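Local structure of protein-glutamine gamma-glutamyltransferase 2 (1G0D) at residues Ala103-Val112 and Arg124-Phe134. The protein probably catalyses the calcium-dependent cross-linking of peptide-bound glutamine to primary amines such as the side chain of peptide-bound lysine. Residues are numbered along the deposited sequence; the frame is centred on the assembly and turned at random.
Sequences AVIGHYRLAV and RADKISFHMLF
Gly106, Tyr108 and Leu110 pair through their backbones with Met132, Phe130 and Ile128, an antiparallel register established by reciprocal N-H to O=C bonds. The straightest of these joins Leu110 N to Ile128 O at 2.7 Å (172° at the hydrogen), whereas the return bond from Ile128 N is weak. Past this pair the regular strand pairing ends and the register shifts by one residue, yet Ala125 N still bonds Val112 O at 3.0 Å.

Aromatic contacts occupy both faces of the sheet. On one, the His107 and His131 rings form an offset stack, centroids 3.9 Å apart and planes at 12°; CG of His107, anti to the backbone N (chi1 -168°), brings its ring across to the neighbouring strand. With His107 replaced by an alanine, the His131 ring would probably lose its stacking partner and be freer to turn. On the other face, Tyr108 CB sits over the Phe130 ring, 3.7 Å from its centroid, while the two rings, though nearly parallel, are displaced, with centroids 5.3 Å apart, so little of one covers the other.

The pair is the β-hairpin of strands 106-115 and 121-133 in the N-terminal β-sandwich domain of transglutaminases, flanked in its sheet by strands 55-62 and 33-35.

Apolar packing continues at the end nearer helix 184-193, where Ile105 CG2 lies over the centre of the Phe134 ring, 3.9 Å from the centroid.

Among the charged side chains, Lys127 CE rests 3.5 Å from Arg109 CB, and one water accepts from both Arg109 NH2 and Lys127 NZ, bridging two like charges.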
loop_
_atom_site.group_PDB
_atom_site.type_symbol
_atom_site.label_atom_id
_atom_site.label_comp_id
_atom_site.label_asym_id
_atom_site.label_seq_id
_atom_site.Cartn_x
_atom_site.Cartn_y
_atom_site.Cartn_z
ATOM N N ALA A 103 -23.300 -4.993 -11.858
ATOM C CA ALA A 103 -23.855 -3.693 -11.536
ATOM C C ALA A 103 -22.774 -2.587 -11.364
ATOM O O ALA A 103 -21.656 -2.844 -10.893
ATOM C CB ALA A 103 -24.672 -3.823 -10.293
ATOM N N VAL A 104 -23.119 -1.357 -11.755
ATOM C CA VAL A 104 -22.230 -0.208 -11.631
ATOM C C VAL A 104 -22.189 0.193 -10.162
ATOM O O VAL A 104 -23.229 0.388 -9.549
ATOM C CB VAL A 104 -22.766 1.004 -12.436
ATOM C CG1 VAL A 104 -21.920 2.202 -12.163
ATOM C CG2 VAL A 104 -22.726 0.714 -13.912
ATOM N N ILE A 105 -20.997 0.283 -9.573
ATOM C CA ILE A 105 -20.912 0.706 -8.177
ATOM C C ILE A 105 -21.201 2.215 -8.125
ATOM O O ILE A 105 -20.938 2.945 -9.083
ATOM C CB ILE A 105 -19.516 0.378 -7.555
ATOM C CG1 ILE A 105 -18.418 1.156 -8.240
ATOM C CG2 ILE A 105 -19.180 -1.086 -7.767
ATOM C CD1 ILE A 105 -17.166 1.186 -7.391
ATOM N N GLY A 106 -21.765 2.691 -7.030
ATOM C CA GLY A 106 -22.049 4.106 -6.981
ATOM C C GLY A 106 -23.166 4.435 -6.040
ATOM O O GLY A 106 -23.677 3.555 -5.341
ATOM N N HIS A 107 -23.543 5.707 -6.011
ATOM C CA HIS A 107 -24.621 6.156 -5.145
ATOM C C HIS A 107 -25.880 6.272 -5.963
ATOM O O HIS A 107 -26.015 7.212 -6.723
ATOM C CB HIS A 107 -24.280 7.516 -4.558
ATOM C CG HIS A 107 -25.188 7.937 -3.449
ATOM N ND1 HIS A 107 -25.497 9.255 -3.205
ATOM C CD2 HIS A 107 -25.870 7.213 -2.534
ATOM C CE1 HIS A 107 -26.334 9.324 -2.191
ATOM N NE2 HIS A 107 -26.576 8.099 -1.765
ATOM N N TYR A 108 -26.793 5.323 -5.790
ATOM C CA TYR A 108 -28.041 5.292 -6.534
ATOM C C TYR A 108 -29.139 6.018 -5.799
ATOM O O TYR A 108 -29.091 6.142 -4.584
ATOM C CB TYR A 108 -28.500 3.849 -6.720
ATOM C CG TYR A 108 -27.685 3.045 -7.697
ATOM C CD1 TYR A 108 -26.485 2.442 -7.298
ATOM C CD2 TYR A 108 -28.123 2.844 -9.002
ATOM C CE1 TYR A 108 -25.736 1.643 -8.172
ATOM C CE2 TYR A 108 -27.383 2.049 -9.888
ATOM C CZ TYR A 108 -26.186 1.446 -9.454
ATOM O OH TYR A 108 -25.447 0.623 -10.282
ATOM N N ARG A 109 -30.139 6.493 -6.531
ATOM C CA ARG A 109 -31.267 7.142 -5.888
ATOM C C ARG A 109 -32.428 6.392 -6.466
ATOM O O ARG A 109 -32.575 6.329 -7.674
ATOM C CB ARG A 109 -31.351 8.633 -6.230
ATOM C CG ARG A 109 -30.921 9.574 -5.039
ATOM C CD ARG A 109 -29.481 10.190 -5.169
ATOM N NE ARG A 109 -29.233 10.701 -6.527
ATOM C CZ ARG A 109 -28.087 10.590 -7.210
ATOM N NH1 ARG A 109 -27.028 9.987 -6.672
ATOM N NH2 ARG A 109 -28.027 11.021 -8.470
ATOM N N LEU A 110 -33.235 5.796 -5.591
ATOM C CA LEU A 110 -34.378 4.981 -6.001
ATOM C C LEU A 110 -35.724 5.657 -6.027
ATOM O O LEU A 110 -36.206 6.155 -5.008
ATOM C CB LEU A 110 -34.517 3.753 -5.091
ATOM C CG LEU A 110 -34.993 2.394 -5.647
ATOM C CD1 LEU A 110 -36.120 1.861 -4.819
ATOM C CD2 LEU A 110 -35.435 2.519 -7.048
ATOM N N ALA A 111 -36.354 5.600 -7.192
ATOM C CA ALA A 111 -37.663 6.173 -7.366
ATOM C C ALA A 111 -38.735 5.093 -7.535
ATOM O O ALA A 111 -38.799 4.448 -8.581
ATOM C CB ALA A 111 -37.661 7.081 -8.568
ATOM N N VAL A 112 -39.567 4.871 -6.518
ATOM C CA VAL A 112 -40.663 3.898 -6.645
ATOM C C VAL A 112 -41.941 4.660 -7.140
ATOM O O VAL A 112 -42.465 5.559 -6.450
ATOM C CB VAL A 112 -40.912 3.155 -5.264
ATOM C CG1 VAL A 112 -42.152 2.249 -5.337
ATOM C CG2 VAL A 112 -39.675 2.331 -4.896
ATOM N N ARG A 124 -45.577 9.387 -6.641
ATOM C CA ARG A 124 -44.220 8.913 -6.625
ATOM C C ARG A 124 -43.690 9.032 -5.200
ATOM O O ARG A 124 -43.856 10.049 -4.541
ATOM C CB ARG A 124 -43.341 9.653 -7.670
ATOM C CG ARG A 124 -43.338 11.175 -7.672
ATOM C CD ARG A 124 -43.575 11.785 -9.080
ATOM N NE ARG A 124 -42.647 11.313 -10.107
ATOM C CZ ARG A 124 -42.635 11.754 -11.369
ATOM N NH1 ARG A 124 -43.497 12.681 -11.772
ATOM N NH2 ARG A 124 -41.766 11.254 -12.239
ATOM N N ALA A 125 -43.082 7.959 -4.712
ATOM C CA ALA A 125 -42.557 7.948 -3.355
ATOM C C ALA A 125 -41.240 8.659 -3.271
ATOM O O ALA A 125 -40.554 8.827 -4.272
ATOM C CB ALA A 125 -42.384 6.518 -2.868
ATOM N N ASP A 126 -40.884 9.054 -2.052
ATOM C CA ASP A 126 -39.620 9.739 -1.777
ATOM C C ASP A 126 -38.412 8.938 -2.297
ATOM O O ASP A 126 -38.216 7.763 -1.946
ATOM C CB ASP A 126 -39.448 9.953 -0.271
ATOM C CG ASP A 126 -40.772 10.041 0.478
ATOM O OD1 ASP A 126 -41.529 9.027 0.557
ATOM O OD2 ASP A 126 -41.036 11.150 1.000
ATOM N N LYS A 127 -37.603 9.583 -3.129
ATOM C CA LYS A 127 -36.424 8.940 -3.692
ATOM C C LYS A 127 -35.384 8.696 -2.586
ATOM O O LYS A 127 -34.817 9.636 -2.052
ATOM C CB LYS A 127 -35.838 9.829 -4.809
ATOM C CG LYS A 127 -35.332 9.093 -6.069
ATOM C CD LYS A 127 -35.344 9.998 -7.323
ATOM C CE LYS A 127 -33.955 10.605 -7.615
ATOM N NZ LYS A 127 -33.828 11.190 -8.996
ATOM N N ILE A 128 -35.161 7.434 -2.225
ATOM C CA ILE A 128 -34.164 7.098 -1.217
ATOM C C ILE A 128 -32.919 6.640 -1.915
ATOM O O ILE A 128 -32.969 6.022 -2.963
ATOM C CB ILE A 128 -34.608 5.985 -0.291
ATOM C CG1 ILE A 128 -34.888 4.720 -1.078
ATOM C CG2 ILE A 128 -35.814 6.454 0.487
ATOM C CD1 ILE A 128 -34.367 3.548 -0.414
ATOM N N SER A 129 -31.777 6.939 -1.336
ATOM C CA SER A 129 -30.554 6.555 -1.996
ATOM C C SER A 129 -29.815 5.459 -1.262
ATOM O O SER A 129 -30.089 5.162 -0.095
ATOM C CB SER A 129 -29.661 7.778 -2.153
ATOM O OG SER A 129 -29.096 8.090 -0.903
ATOM N N PHE A 130 -28.890 4.841 -1.973
ATOM C CA PHE A 130 -28.087 3.779 -1.402
ATOM C C PHE A 130 -26.771 3.696 -2.192
ATOM O O PHE A 130 -26.654 4.272 -3.287
ATOM C CB PHE A 130 -28.873 2.437 -1.407
ATOM C CG PHE A 130 -29.218 1.903 -2.788
ATOM C CD1 PHE A 130 -28.282 1.159 -3.531
ATOM C CD2 PHE A 130 -30.460 2.162 -3.357
ATOM C CE1 PHE A 130 -28.575 0.697 -4.802
ATOM C CE2 PHE A 130 -30.752 1.700 -4.632
ATOM C CZ PHE A 130 -29.808 0.968 -5.354
ATOM N N HIS A 131 -25.779 3.020 -1.628
ATOM C CA HIS A 131 -24.499 2.872 -2.289
ATOM C C HIS A 131 -24.264 1.433 -2.678
ATOM O O HIS A 131 -24.685 0.521 -1.988
ATOM C CB HIS A 131 -23.398 3.317 -1.364
ATOM C CG HIS A 131 -23.290 4.797 -1.229
ATOM N ND1 HIS A 131 -23.939 5.499 -0.238
ATOM C CD2 HIS A 131 -22.569 5.703 -1.924
ATOM C CE1 HIS A 131 -23.619 6.776 -0.328
ATOM N NE2 HIS A 131 -22.789 6.927 -1.344
ATOM N N MET A 132 -23.576 1.230 -3.784
ATOM C CA MET A 132 -23.306 -0.112 -4.258
ATOM C C MET A 132 -21.799 -0.346 -4.412
ATOM O O MET A 132 -21.112 0.425 -5.081
ATOM C CB MET A 132 -24.001 -0.319 -5.595
ATOM C CG MET A 132 -23.697 -1.650 -6.227
ATOM S SD MET A 132 -24.858 -2.922 -5.691
ATOM C CE MET A 132 -26.347 -2.412 -6.528
ATOM N N LEU A 133 -21.308 -1.417 -3.794
ATOM C CA LEU A 133 -19.895 -1.808 -3.815
ATOM C C LEU A 133 -19.670 -3.138 -4.585
ATOM O O LEU A 133 -20.610 -3.792 -5.012
ATOM C CB LEU A 133 -19.396 -1.995 -2.375
ATOM C CG LEU A 133 -19.262 -0.851 -1.363
ATOM C CD1 LEU A 133 -19.655 0.487 -1.930
ATOM C CD2 LEU A 133 -20.081 -1.203 -0.204
ATOM N N PHE A 134 -18.410 -3.531 -4.742
ATOM C CA PHE A 134 -18.053 -4.764 -5.428
ATOM C C PHE A 134 -18.409 -5.911 -4.462
ATOM O O PHE A 134 -18.414 -5.724 -3.253
ATOM C CB PHE A 134 -16.543 -4.757 -5.732
ATOM C CG PHE A 134 -16.172 -3.940 -6.942
ATOM C CD1 PHE A 134 -15.556 -2.697 -6.806
ATOM C CD2 PHE A 134 -16.485 -4.383 -8.219
ATOM C CE1 PHE A 134 -15.273 -1.907 -7.928
ATOM C CE2 PHE A 134 -16.206 -3.598 -9.351
ATOM C CZ PHE A 134 -15.607 -2.367 -9.207
HETATM O O HOH W 1 -30.713 12.027 -9.502
#